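Type I modular polyketide synthase (Streptomyces albus subsp. albus, PDB 6IYT) probably selects an ethylmalonyl-type extender unit from its coenzyme A thioester through its acyltransferase domain and passes it to an acyl carrier protein in salinomycin assembly. Local coordinates at residues A154-A159 with D230-V235; P186-V191 with H212-I217; S239-D244 with D325-R330; T350-V355 with A363-E368. One frame throughout, in Å; residues are numbered along the deposited sequence.

Overall arrangement
All four interactions lie within the acyltransferase region and share or adjoin its helices. Interaction 1 sets helix 144-158 on helix 228-245; interaction 2, with its centre about 11 Å away, adds helix 181-200 and the turn at S213, the probable nucleophile elbow, and A231 CB meets F189 CZ at 3.7 Å between the two. Interaction 3 uses the later part of helix 228-245, its centre about 18 Å from that of interaction 1, and S239 OG there touches P186 CD of interaction 2 at 3.8 Å. Interaction 4 lies about 15 Å from interaction 2, centre to centre, and is tied to it through E216, whose OE2 lies 2.6 Å from Y365 OH. Interactions 3 and 4 meet where H328 CA approaches F367 CE1 at 3.5 Å.

Interaction 1: residues A154-A159 with D230-V235; sequences ASAVEA and DAAQVV
V157 holds CG1 almost eclipsed with its backbone N (chi1 -13°), an unusual turn for a valine on a helix, and this brings the methyl to 4.0 Å from A232 CB. The motif is a close helix-helix contact built on small side chains: the late part of helix 144-158 lies against the early part of helix 228-245, and V157 CA and A232 CA are 4.9 Å apart. Backbones this close leave little depth for a side chain, and alanine suits the place because A232 has only one methyl to fit between them. A156 answers it from the other helix, its CB pointing toward the partner and meeting A232 CB at 3.8 Å, methyl against methyl, so that V157 CG1 and A156 CB both meet the one methyl of A232. No hydrogen bond crosses, so the helices are joined here by van der Waals contact alone, while their own backbone bonds, such as V234 N to D230 O, keep the main-chain polar groups paired. Both helices also pack on helix 181-200, V157 on T190 and A231 on F189, while V157 reaches V165 of helix 165-170. The methyl of A232 rests on the main chain as well as on side chains: its CB lies 3.6 Å from A156 C and 3.7 Å from V157 N.

Interaction 2: residues P186-V191 with H212-I217; sequences PVLFTV and HSQGEI
V187 O, one residue before L188 and two before F189, the side chains that reach the segment 212-217, takes two hydrogen bonds: the regular helical one from V191 N at 2.9 Å and a second from T190 OG1 at 2.6 Å. The hydroxyl lies in the carbonyl plane, on a lone pair, with a C=O...donor angle of 126°, so a threonine facing apolar neighbours has its polar atom satisfied within its own helix. Across the contact the ring of F189 meets I217. With CG anti to the backbone N (chi1 167°), the ring reaches out from the helix flank, and its CE1 comes to 3.9 Å from I217 CG2, the two side chains crossing at about a right angle. I217 O lies in the ring plane, at its edge. L188 adds a methyl, CD2, against the end of the Q214 side chain. L188 and I217 suit a buried seam that no hydrogen bond crosses. The second segment begins with a type II' turn from H212 to G215, closed by G215 N to H212 O at 2.8 Å. S213, with positive phi, has the strained backbone of a nucleophile elbow and fits the GxSxG pattern; its OG is hydrogen-bonded to H320 NE2, consistent with the catalytic pair of acyltransferases. Glycine suits position 215, because a side chain there would run into H212 O. The probable elbow joins strand 208-211 to helix 215-223, with helix 181-200 laid over it and helices 144-158 and 228-245 packing on the F189 side.

Interaction 3: residues S239-D244 with D325-R330; sequences SQLFAD and DPLHER
L327 CD1 carries the apolar part of the contact, one methyl that meets two side chains of the opposing helix. It lies 4.2 Å from L241 CD2, the two leucines sliding past each other in opposite directions, and 4.1 Å from F242 CE1, approaching that ring obliquely. F242 sets off from its backbone away from the partner, yet its ring atoms CD1 and CE1 still come close to L327 CD1. Leucine suits position 241 because its forked end serves two neighbours: CG anti to the backbone N (chi1 179°) carries the branch out toward the partner, where CD2 meets L327 and CD1 meets R330. The packing joins the later part of helix 228-245 to the turn that opens helix 328-334, within the acyltransferase fold; L241 continues onto I331 and L334 of the latter, and H328 stacks on F367. The second kind of contact is a methyl over a flat cation: L241 CD1 sits 3.5 Å above the guanidinium plane of R330, offset toward its rim, and 3.8 Å from NH2. The arginine bends at chi3 (80°), and its NH1 forms a salt bridge with E245, the last residue of helix 228-245, which ties the two helices together. Within segment 239-244, Q240 NE2 donates to D244 OD1 at 3.1 Å; the acceptor lies in the amide plane, while the amide meets the carboxylate from above its plane. D244 OD2 and R330 NH2, of opposite charge, remain 5.8 Å apart.

Interaction 4: residues T350-V355 with A363-E368; sequences TVNGEV and ASYWFE
V351 uses both methyls to meet the helix. CG2 touches Y365 OH at 3.3 Å and the ring carbon CZ at 3.8 Å, coming in obliquely, while CG1 lies 3.7 Å from E368 CB, one turn farther along. A valine suits this place, since its two branches let it touch Y365 and E368 at once. N352 adds its amide at the ring edge, ND2 lying 4.0 Å from Y365 CE1, with the amide and ring planes 69° apart. Y365 is placed by its first torsion (chi1 -173°), CG anti to the backbone N, which carries the ring out toward the loop. Its hydroxyl then hydrogen-bonds to S349 and to E216, so the buried polar end of the tyrosine is held at two points. E368 sends OE1 on to R372 in a salt bridge. The loop is shaped by N352 itself: OD1 accepts from E354 N at 3.0 Å, with an N-H...acceptor angle of 150°, and G353 between them adopts positive phi, which glycine takes easily. N352 to E354 thus form an Asx turn, in a loop whose V351 and N352 pack on helix 363-371 near the likely nucleophile elbow.

Interaction 1: residues A154-A159 with D230-V235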
loop_
_atom_site.group_PDB
_atom_site.type_symbol
_atom_site.label_atom_id
_atom_site.label_comp_id
_atom_site.label_asym_id
_atom_site.label_seq_id
_atom_site.Cartn_x
_atom_site.Cartn_y
_atom_site.Cartn_z
ATOM N N ALA A 154 10.384 10.301 9.248
ATOM C CA ALA A 154 10.494 10.166 10.707
ATOM C C ALA A 154 10.915 11.453 11.374
ATOM O O ALA A 154 10.393 11.797 12.433
ATOM C CB ALA A 154 11.445 9.055 11.079
ATOM N N SER A 155 11.797 12.201 10.729
ATOM C CA SER A 155 12.251 13.473 11.285
ATOM C C SER A 155 11.125 14.433 11.375
ATOM O O SER A 155 11.044 15.187 12.318
ATOM C CB SER A 155 13.368 14.082 10.456
ATOM O OG SER A 155 14.548 13.318 10.612
ATOM N N ALA A 156 10.257 14.415 10.369
ATOM C CA ALA A 156 9.091 15.251 10.369
ATOM C C ALA A 156 8.139 14.878 11.483
ATOM O O ALA A 156 7.630 15.758 12.186
ATOM C CB ALA A 156 8.395 15.205 9.013
ATOM N N VAL A 157 7.932 13.587 11.729
ATOM C CA VAL A 157 7.033 13.253 12.808
ATOM C C VAL A 157 7.658 13.438 14.203
ATOM O O VAL A 157 6.996 13.951 15.098
ATOM C CB VAL A 157 6.280 11.929 12.688
ATOM C CG1 VAL A 157 6.350 11.304 11.326
ATOM C CG2 VAL A 157 6.514 11.013 13.868
ATOM N N GLU A 158 8.974 13.378 14.258
ATOM C CA GLU A 158 9.676 13.491 15.540
ATOM C C GLU A 158 9.805 14.934 16.005
ATOM O O GLU A 158 10.153 15.180 17.147
ATOM C CB GLU A 158 11.057 12.827 15.443
ATOM C CG GLU A 158 10.953 11.341 15.492
ATOM C CD GLU A 158 12.181 10.637 15.020
ATOM O OE1 GLU A 158 12.099 9.401 14.819
ATOM O OE2 GLU A 158 13.261 11.250 15.058
ATOM N N ALA A 159 9.459 15.879 15.140
ATOM C CA ALA A 159 9.324 17.284 15.565
ATOM C C ALA A 159 8.165 17.443 16.552
ATOM O O ALA A 159 8.078 18.465 17.261
ATOM C CB ALA A 159 9.136 18.179 14.371
ATOM N N ASP A 230 3.766 19.422 7.801
ATOM C CA ASP A 230 2.338 19.619 8.067
ATOM C C ASP A 230 1.616 18.274 8.111
ATOM O O ASP A 230 0.827 18.042 8.998
ATOM C CB ASP A 230 1.675 20.518 7.014
ATOM C CG ASP A 230 1.860 22.032 7.299
ATOM O OD1 ASP A 230 2.460 22.406 8.342
ATOM O OD2 ASP A 230 1.390 22.844 6.454
ATOM N N ALA A 231 1.899 17.386 7.148
ATOM C CA ALA A 231 1.248 16.053 7.134
ATOM C C ALA A 231 1.595 15.281 8.416
ATOM O O ALA A 231 0.719 14.715 9.096
ATOM C CB ALA A 231 1.687 15.262 5.890
ATOM N N ALA A 232 2.856 15.289 8.775
ATOM C CA ALA A 232 3.285 14.641 9.990
ATOM C C ALA A 232 2.577 15.178 11.228
ATOM O O ALA A 232 2.097 14.411 12.077
ATOM C CB ALA A 232 4.786 14.736 10.137
ATOM N N GLN A 233 2.474 16.486 11.325
ATOM C CA GLN A 233 1.831 17.101 12.442
ATOM C C GLN A 233 0.327 16.803 12.496
ATOM O O GLN A 233 -0.209 16.562 13.583
ATOM C CB GLN A 233 2.090 18.616 12.444
ATOM C CG GLN A 233 1.685 19.289 13.724
ATOM C CD GLN A 233 2.080 20.764 13.785
ATOM O OE1 GLN A 233 2.722 21.290 12.890
ATOM N NE2 GLN A 233 1.784 21.391 14.903
ATOM N N VAL A 234 -0.327 16.708 11.333
ATOM C CA VAL A 234 -1.726 16.325 11.292
ATOM C C VAL A 234 -1.920 14.927 11.857
ATOM O O VAL A 234 -2.808 14.701 12.707
ATOM C CB VAL A 234 -2.333 16.393 9.892
ATOM C CG1 VAL A 234 -3.708 15.817 9.891
ATOM C CG2 VAL A 234 -2.381 17.820 9.373
ATOM N N VAL A 235 -1.135 13.973 11.388
ATOM C CA VAL A 235 -1.355 12.594 11.829
ATOM C C VAL A 235 -1.012 12.398 13.309
ATOM O O VAL A 235 -1.751 11.714 14.023
ATOM C CB VAL A 235 -0.649 11.537 10.944
ATOM C CG1 VAL A 235 0.846 11.572 11.122
ATOM C CG2 VAL A 235 -1.180 10.149 11.280
#

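Interaction 2: residues P186-V191 with H212-I217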
loop_
_atom_site.group_PDB
_atom_site.type_symbol
_atom_site.label_atom_id
_atom_site.label_comp_id
_atom_site.label_asym_id
_atom_site.label_seq_id
_atom_site.Cartn_x
_atom_site.Cartn_y
_atom_site.Cartn_z
ATOM N N PRO A 186 1.144 7.511 13.314
ATOM C CA PRO A 186 2.299 8.169 12.716
ATOM C C PRO A 186 3.339 7.202 12.178
ATOM O O PRO A 186 4.023 7.511 11.164
ATOM C CB PRO A 186 2.876 9.013 13.898
ATOM C CG PRO A 186 1.699 9.237 14.800
ATOM C CD PRO A 186 0.957 7.907 14.722
ATOM N N VAL A 187 3.406 6.000 12.755
ATOM C CA VAL A 187 4.310 4.966 12.222
ATOM C C VAL A 187 3.809 4.450 10.845
ATOM O O VAL A 187 4.565 4.405 9.898
ATOM C CB VAL A 187 4.461 3.811 13.186
ATOM C CG1 VAL A 187 5.066 2.626 12.481
ATOM C CG2 VAL A 187 5.310 4.232 14.363
ATOM N N LEU A 188 2.502 4.192 10.736
ATOM C CA LEU A 188 1.887 3.828 9.448
ATOM C C LEU A 188 2.113 4.874 8.371
ATOM O O LEU A 188 2.366 4.534 7.231
ATOM C CB LEU A 188 0.394 3.596 9.626
ATOM C CG LEU A 188 -0.196 2.189 9.616
ATOM C CD1 LEU A 188 0.779 1.086 9.909
ATOM C CD2 LEU A 188 -1.447 2.096 10.488
ATOM N N PHE A 189 1.912 6.148 8.730
ATOM C CA PHE A 189 2.194 7.257 7.863
ATOM C C PHE A 189 3.639 7.194 7.329
ATOM O O PHE A 189 3.858 7.267 6.136
ATOM C CB PHE A 189 1.980 8.563 8.615
ATOM C CG PHE A 189 2.523 9.763 7.916
ATOM C CD1 PHE A 189 1.772 10.410 6.949
ATOM C CD2 PHE A 189 3.668 10.351 8.349
ATOM C CE1 PHE A 189 2.235 11.561 6.325
ATOM C CE2 PHE A 189 4.134 11.509 7.764
ATOM C CZ PHE A 189 3.405 12.123 6.744
ATOM N N THR A 190 4.593 6.956 8.219
ATOM C CA THR A 190 5.997 6.953 7.835
ATOM C C THR A 190 6.271 5.792 6.919
ATOM O O THR A 190 6.889 5.965 5.880
ATOM C CB THR A 190 6.937 6.889 9.061
ATOM O OG1 THR A 190 6.829 5.610 9.691
ATOM C CG2 THR A 190 6.579 7.930 10.000
ATOM N N VAL A 191 5.687 4.656 7.225
ATOM C CA VAL A 191 5.921 3.462 6.430
ATOM C C VAL A 191 5.284 3.610 5.020
ATOM O O VAL A 191 5.941 3.321 4.001
ATOM C CB VAL A 191 5.390 2.209 7.128
ATOM C CG1 VAL A 191 5.314 1.065 6.161
ATOM C CG2 VAL A 191 6.257 1.845 8.311
ATOM N N HIS A 212 -7.397 6.460 2.134
ATOM C CA HIS A 212 -8.563 5.958 2.868
ATOM C C HIS A 212 -8.427 6.409 4.331
ATOM O O HIS A 212 -7.417 6.112 4.976
ATOM C CB HIS A 212 -8.588 4.438 2.775
ATOM C CG HIS A 212 -9.827 3.823 3.293
ATOM N ND1 HIS A 212 -10.693 3.097 2.492
ATOM C CD2 HIS A 212 -10.395 3.869 4.515
ATOM C CE1 HIS A 212 -11.675 2.615 3.243
ATOM N NE2 HIS A 212 -11.498 3.046 4.477
ATOM N N SER A 213 -9.354 7.259 4.797
ATOM C CA SER A 213 -9.293 7.751 6.180
ATOM C C SER A 213 -7.934 8.460 6.416
ATOM O O SER A 213 -7.544 9.258 5.619
ATOM C CB SER A 213 -9.486 6.575 7.135
ATOM O OG SER A 213 -9.737 7.029 8.456
ATOM N N GLN A 214 -7.184 8.038 7.452
ATOM C CA GLN A 214 -5.867 8.612 7.770
ATOM C C GLN A 214 -4.884 8.466 6.606
ATOM O O GLN A 214 -3.924 9.264 6.477
ATOM C CB GLN A 214 -5.277 7.930 9.035
ATOM C CG GLN A 214 -4.964 6.473 8.811
ATOM C CD GLN A 214 -4.628 5.709 10.062
ATOM O OE1 GLN A 214 -3.440 5.440 10.345
ATOM N NE2 GLN A 214 -5.653 5.234 10.753
ATOM N N GLY A 215 -5.142 7.506 5.720
ATOM C CA GLY A 215 -4.313 7.320 4.536
ATOM C C GLY A 215 -4.232 8.560 3.657
ATOM O O GLY A 215 -3.322 8.697 2.826
ATOM N N GLU A 216 -5.279 9.365 3.672
ATOM C CA GLU A 216 -5.261 10.578 2.866
ATOM C C GLU A 216 -4.139 11.512 3.303
ATOM O O GLU A 216 -3.718 12.357 2.541
ATOM C CB GLU A 216 -6.612 11.286 2.925
ATOM C CG GLU A 216 -7.694 10.600 2.093
ATOM C CD GLU A 216 -8.826 11.535 1.672
ATOM O OE1 GLU A 216 -9.329 11.377 0.535
ATOM O OE2 GLU A 216 -9.147 12.497 2.419
ATOM N N ILE A 217 -3.731 11.432 4.571
ATOM C CA ILE A 217 -2.606 12.286 5.044
ATOM C C ILE A 217 -1.278 11.844 4.371
ATOM O O ILE A 217 -0.513 12.673 3.836
ATOM C CB ILE A 217 -2.458 12.223 6.561
ATOM C CG1 ILE A 217 -3.763 12.635 7.250
ATOM C CG2 ILE A 217 -1.305 13.093 7.005
ATOM C CD1 ILE A 217 -3.838 12.233 8.716
#

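Interaction 3: residues S239-D244 with D325-R330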
loop_
_atom_site.group_PDB
_atom_site.type_symbol
_atom_site.label_atom_id
_atom_site.label_comp_id
_atom_site.label_asym_id
_atom_site.label_seq_id
_atom_site.Cartn_x
_atom_site.Cartn_y
_atom_site.Cartn_z
ATOM N N SER A 239 -4.276 11.726 15.860
ATOM C CA SER A 239 -4.259 10.431 16.524
ATOM C C SER A 239 -4.126 10.565 18.046
ATOM O O SER A 239 -4.732 9.803 18.788
ATOM C CB SER A 239 -3.185 9.493 15.943
ATOM O OG SER A 239 -1.858 9.973 16.131
ATOM N N GLN A 240 -3.377 11.558 18.503
ATOM C CA GLN A 240 -3.316 11.853 19.959
ATOM C C GLN A 240 -4.680 12.285 20.500
ATOM O O GLN A 240 -5.121 11.819 21.558
ATOM C CB GLN A 240 -2.292 12.938 20.248
ATOM C CG GLN A 240 -2.078 13.177 21.736
ATOM C CD GLN A 240 -1.555 11.954 22.453
ATOM O OE1 GLN A 240 -0.437 11.461 22.153
ATOM N NE2 GLN A 240 -2.281 11.503 23.464
ATOM N N LEU A 241 -5.408 13.086 19.732
ATOM C CA LEU A 241 -6.772 13.511 20.199
ATOM C C LEU A 241 -7.667 12.295 20.338
ATOM O O LEU A 241 -8.384 12.128 21.345
ATOM C CB LEU A 241 -7.399 14.501 19.246
ATOM C CG LEU A 241 -8.794 14.966 19.610
ATOM C CD1 LEU A 241 -8.791 15.703 20.928
ATOM C CD2 LEU A 241 -9.360 15.829 18.497
ATOM N N PHE A 242 -7.583 11.407 19.364
ATOM C CA PHE A 242 -8.376 10.187 19.393
ATOM C C PHE A 242 -7.975 9.285 20.568
ATOM O O PHE A 242 -8.840 8.610 21.164
ATOM C CB PHE A 242 -8.247 9.434 18.074
ATOM C CG PHE A 242 -8.919 10.112 16.924
ATOM C CD1 PHE A 242 -9.709 11.224 17.126
ATOM C CD2 PHE A 242 -8.828 9.589 15.647
ATOM C CE1 PHE A 242 -10.346 11.850 16.061
ATOM C CE2 PHE A 242 -9.428 10.251 14.565
ATOM C CZ PHE A 242 -10.241 11.328 14.794
ATOM N N ALA A 243 -6.679 9.183 20.835
ATOM C CA ALA A 243 -6.183 8.431 22.018
ATOM C C ALA A 243 -6.784 9.017 23.302
ATOM O O ALA A 243 -7.139 8.277 24.244
ATOM C CB ALA A 243 -4.655 8.492 22.089
ATOM N N ASP A 244 -6.805 10.324 23.369
ATOM C CA ASP A 244 -7.350 11.021 24.521
ATOM C C ASP A 244 -8.864 10.912 24.751
ATOM O O ASP A 244 -9.316 10.913 25.887
ATOM C CB ASP A 244 -6.905 12.483 24.547
ATOM C CG ASP A 244 -5.396 12.625 24.726
ATOM O OD1 ASP A 244 -4.811 11.707 25.259
ATOM O OD2 ASP A 244 -4.824 13.638 24.368
ATOM N N ASP A 325 -18.358 13.961 16.201
ATOM C CA ASP A 325 -18.958 15.300 16.246
ATOM C C ASP A 325 -18.546 16.155 17.458
ATOM O O ASP A 325 -18.290 17.351 17.307
ATOM C CB ASP A 325 -20.469 15.256 16.106
ATOM C CG ASP A 325 -20.907 15.041 14.664
ATOM O OD1 ASP A 325 -20.260 15.607 13.737
ATOM O OD2 ASP A 325 -21.864 14.287 14.449
ATOM N N PRO A 326 -18.486 15.554 18.659
ATOM C CA PRO A 326 -18.147 16.376 19.805
ATOM C C PRO A 326 -16.749 16.915 19.732
ATOM O O PRO A 326 -16.367 17.737 20.574
ATOM C CB PRO A 326 -18.285 15.420 20.988
ATOM C CG PRO A 326 -19.265 14.400 20.547
ATOM C CD PRO A 326 -19.113 14.274 19.058
ATOM N N LEU A 327 -15.930 16.336 18.865
ATOM C CA LEU A 327 -14.537 16.753 18.741
ATOM C C LEU A 327 -14.304 17.816 17.683
ATOM O O LEU A 327 -13.203 18.277 17.525
ATOM C CB LEU A 327 -13.639 15.562 18.437
ATOM C CG LEU A 327 -13.680 14.456 19.474
ATOM C CD1 LEU A 327 -12.660 13.385 19.123
ATOM C CD2 LEU A 327 -13.447 15.019 20.863
ATOM N N HIS A 328 -15.355 18.211 16.986
ATOM C CA HIS A 328 -15.253 19.110 15.844
ATOM C C HIS A 328 -14.444 20.371 16.171
ATOM O O HIS A 328 -13.502 20.725 15.455
ATOM C CB HIS A 328 -16.648 19.493 15.416
ATOM C CG HIS A 328 -16.711 20.200 14.108
ATOM N ND1 HIS A 328 -17.907 20.515 13.498
ATOM C CD2 HIS A 328 -15.737 20.685 13.305
ATOM C CE1 HIS A 328 -17.662 21.112 12.345
ATOM N NE2 HIS A 328 -16.352 21.263 12.226
ATOM N N GLU A 329 -14.871 21.094 17.190
ATOM C CA GLU A 329 -14.225 22.371 17.557
ATOM C C GLU A 329 -12.728 22.183 17.890
ATOM O O GLU A 329 -11.865 22.975 17.461
ATOM C CB GLU A 329 -14.959 23.000 18.741
ATOM C CG GLU A 329 -16.312 23.569 18.371
ATOM C CD GLU A 329 -17.327 22.503 17.976
ATOM O OE1 GLU A 329 -18.051 22.735 16.967
ATOM O OE2 GLU A 329 -17.402 21.455 18.677
ATOM N N ARG A 330 -12.433 21.138 18.637
ATOM C CA ARG A 330 -11.051 20.839 18.996
ATOM C C ARG A 330 -10.182 20.507 17.769
ATOM O O ARG A 330 -9.034 20.877 17.693
ATOM C CB ARG A 330 -10.994 19.728 20.041
ATOM C CG ARG A 330 -11.458 20.197 21.391
ATOM C CD ARG A 330 -11.740 19.053 22.338
ATOM N NE ARG A 330 -10.526 18.532 22.932
ATOM C CZ ARG A 330 -10.527 17.575 23.850
ATOM N NH1 ARG A 330 -11.665 17.058 24.252
ATOM N NH2 ARG A 330 -9.386 17.155 24.363
#

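Interaction 4: residues T350-V355 with A363-E368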
loop_
_atom_site.group_PDB
_atom_site.type_symbol
_atom_site.label_atom_id
_atom_site.label_comp_id
_atom_site.label_asym_id
_atom_site.label_seq_id
_atom_site.Cartn_x
_atom_site.Cartn_y
_atom_site.Cartn_z
ATOM N N THR A 350 -11.710 10.600 -1.067
ATOM C CA THR A 350 -12.732 9.624 -0.608
ATOM C C THR A 350 -13.636 10.211 0.477
ATOM O O THR A 350 -14.500 9.512 1.045
ATOM C CB THR A 350 -12.064 8.386 -0.082
ATOM O OG1 THR A 350 -11.155 8.747 0.979
ATOM C CG2 THR A 350 -11.307 7.713 -1.194
ATOM N N VAL A 351 -13.510 11.519 0.686
ATOM C CA VAL A 351 -14.366 12.249 1.582
ATOM C C VAL A 351 -15.518 12.889 0.819
ATOM O O VAL A 351 -16.662 12.740 1.202
ATOM C CB VAL A 351 -13.563 13.350 2.299
ATOM C CG1 VAL A 351 -14.426 14.127 3.250
ATOM C CG2 VAL A 351 -12.377 12.742 3.005
ATOM N N ASN A 352 -15.219 13.573 -0.286
ATOM C CA ASN A 352 -16.272 14.298 -1.028
ATOM C C ASN A 352 -16.386 13.888 -2.492
ATOM O O ASN A 352 -17.203 14.423 -3.219
ATOM C CB ASN A 352 -16.091 15.802 -0.902
ATOM C CG ASN A 352 -14.762 16.287 -1.438
ATOM O OD1 ASN A 352 -14.170 15.677 -2.313
ATOM N ND2 ASN A 352 -14.256 17.358 -0.847
ATOM N N GLY A 353 -15.526 12.970 -2.927
ATOM C CA GLY A 353 -15.657 12.374 -4.245
ATOM C C GLY A 353 -15.218 13.324 -5.358
ATOM O O GLY A 353 -15.367 13.010 -6.561
ATOM N N GLU A 354 -14.481 14.351 -4.978
ATOM C CA GLU A 354 -13.951 15.317 -5.944
ATOM C C GLU A 354 -12.543 14.957 -6.346
ATOM O O GLU A 354 -11.806 14.306 -5.583
ATOM C CB GLU A 354 -13.945 16.707 -5.348
ATOM C CG GLU A 354 -15.291 17.151 -4.812
ATOM C CD GLU A 354 -16.080 17.961 -5.800
ATOM O OE1 GLU A 354 -16.827 18.858 -5.353
ATOM O OE2 GLU A 354 -16.033 17.646 -7.014
ATOM N N VAL A 355 -12.122 15.504 -7.475
ATOM C CA VAL A 355 -10.724 15.536 -7.817
ATOM C C VAL A 355 -10.118 16.836 -7.333
ATOM O O VAL A 355 -10.560 17.915 -7.712
ATOM C CB VAL A 355 -10.503 15.330 -9.327
ATOM C CG1 VAL A 355 -11.225 16.382 -10.120
ATOM C CG2 VAL A 355 -9.008 15.342 -9.646
ATOM N N ALA A 363 -7.999 22.621 7.636
ATOM C CA ALA A 363 -8.498 21.980 8.883
ATOM C C ALA A 363 -9.907 21.419 8.724
ATOM O O ALA A 363 -10.210 20.337 9.256
ATOM C CB ALA A 363 -8.436 22.941 10.045
ATOM N N SER A 364 -10.781 22.166 8.040
ATOM C CA SER A 364 -12.165 21.717 7.805
ATOM C C SER A 364 -12.201 20.427 7.018
ATOM O O SER A 364 -13.014 19.511 7.294
ATOM C CB SER A 364 -12.980 22.793 7.072
ATOM O OG SER A 364 -13.388 23.795 7.996
ATOM N N TYR A 365 -11.316 20.317 6.052
ATOM C CA TYR A 365 -11.180 19.042 5.306
ATOM C C TYR A 365 -10.777 17.885 6.202
ATOM O O TYR A 365 -11.340 16.820 6.104
ATOM C CB TYR A 365 -10.191 19.172 4.180
ATOM C CG TYR A 365 -10.153 17.956 3.317
ATOM C CD1 TYR A 365 -11.088 17.775 2.296
ATOM C CD2 TYR A 365 -9.276 16.920 3.593
ATOM C CE1 TYR A 365 -11.122 16.604 1.556
ATOM C CE2 TYR A 365 -9.341 15.721 2.899
ATOM C CZ TYR A 365 -10.171 15.619 1.806
ATOM O OH TYR A 365 -10.262 14.431 1.154
ATOM N N TRP A 366 -9.806 18.095 7.081
ATOM C CA TRP A 366 -9.336 17.029 7.924
ATOM C C TRP A 366 -10.348 16.638 9.004
ATOM O O TRP A 366 -10.464 15.457 9.324
ATOM C CB TRP A 366 -7.990 17.342 8.520
ATOM C CG TRP A 366 -6.918 17.426 7.488
ATOM C CD1 TRP A 366 -6.266 18.556 7.079
ATOM C CD2 TRP A 366 -6.516 16.384 6.594
ATOM N NE1 TRP A 366 -5.493 18.291 5.989
ATOM C CE2 TRP A 366 -5.663 16.974 5.631
ATOM C CE3 TRP A 366 -6.898 15.053 6.430
ATOM C CZ2 TRP A 366 -5.111 16.256 4.592
ATOM C CZ3 TRP A 366 -6.318 14.311 5.395
ATOM C CH2 TRP A 366 -5.419 14.908 4.508
ATOM N N PHE A 367 -11.250 17.563 9.361
ATOM C CA PHE A 367 -12.405 17.172 10.130
ATOM C C PHE A 367 -13.352 16.276 9.320
ATOM O O PHE A 367 -13.738 15.223 9.773
ATOM C CB PHE A 367 -13.180 18.355 10.659
ATOM C CG PHE A 367 -14.451 17.954 11.357
ATOM C CD1 PHE A 367 -14.394 17.334 12.590
ATOM C CD2 PHE A 367 -15.654 18.002 10.695
ATOM C CE1 PHE A 367 -15.551 16.837 13.189
ATOM C CE2 PHE A 367 -16.840 17.564 11.310
ATOM C CZ PHE A 367 -16.775 16.966 12.555
ATOM N N GLU A 368 -13.711 16.701 8.112
ATOM C CA GLU A 368 -14.600 15.899 7.270
ATOM C C GLU A 368 -13.985 14.528 6.989
ATOM O O GLU A 368 -14.681 13.510 6.985
ATOM C CB GLU A 368 -14.876 16.622 5.959
ATOM C CG GLU A 368 -15.695 17.903 6.102
ATOM C CD GLU A 368 -17.089 17.654 6.626
ATOM O OE1 GLU A 368 -17.804 16.798 6.033
ATOM O OE2 GLU A 368 -17.499 18.369 7.594
#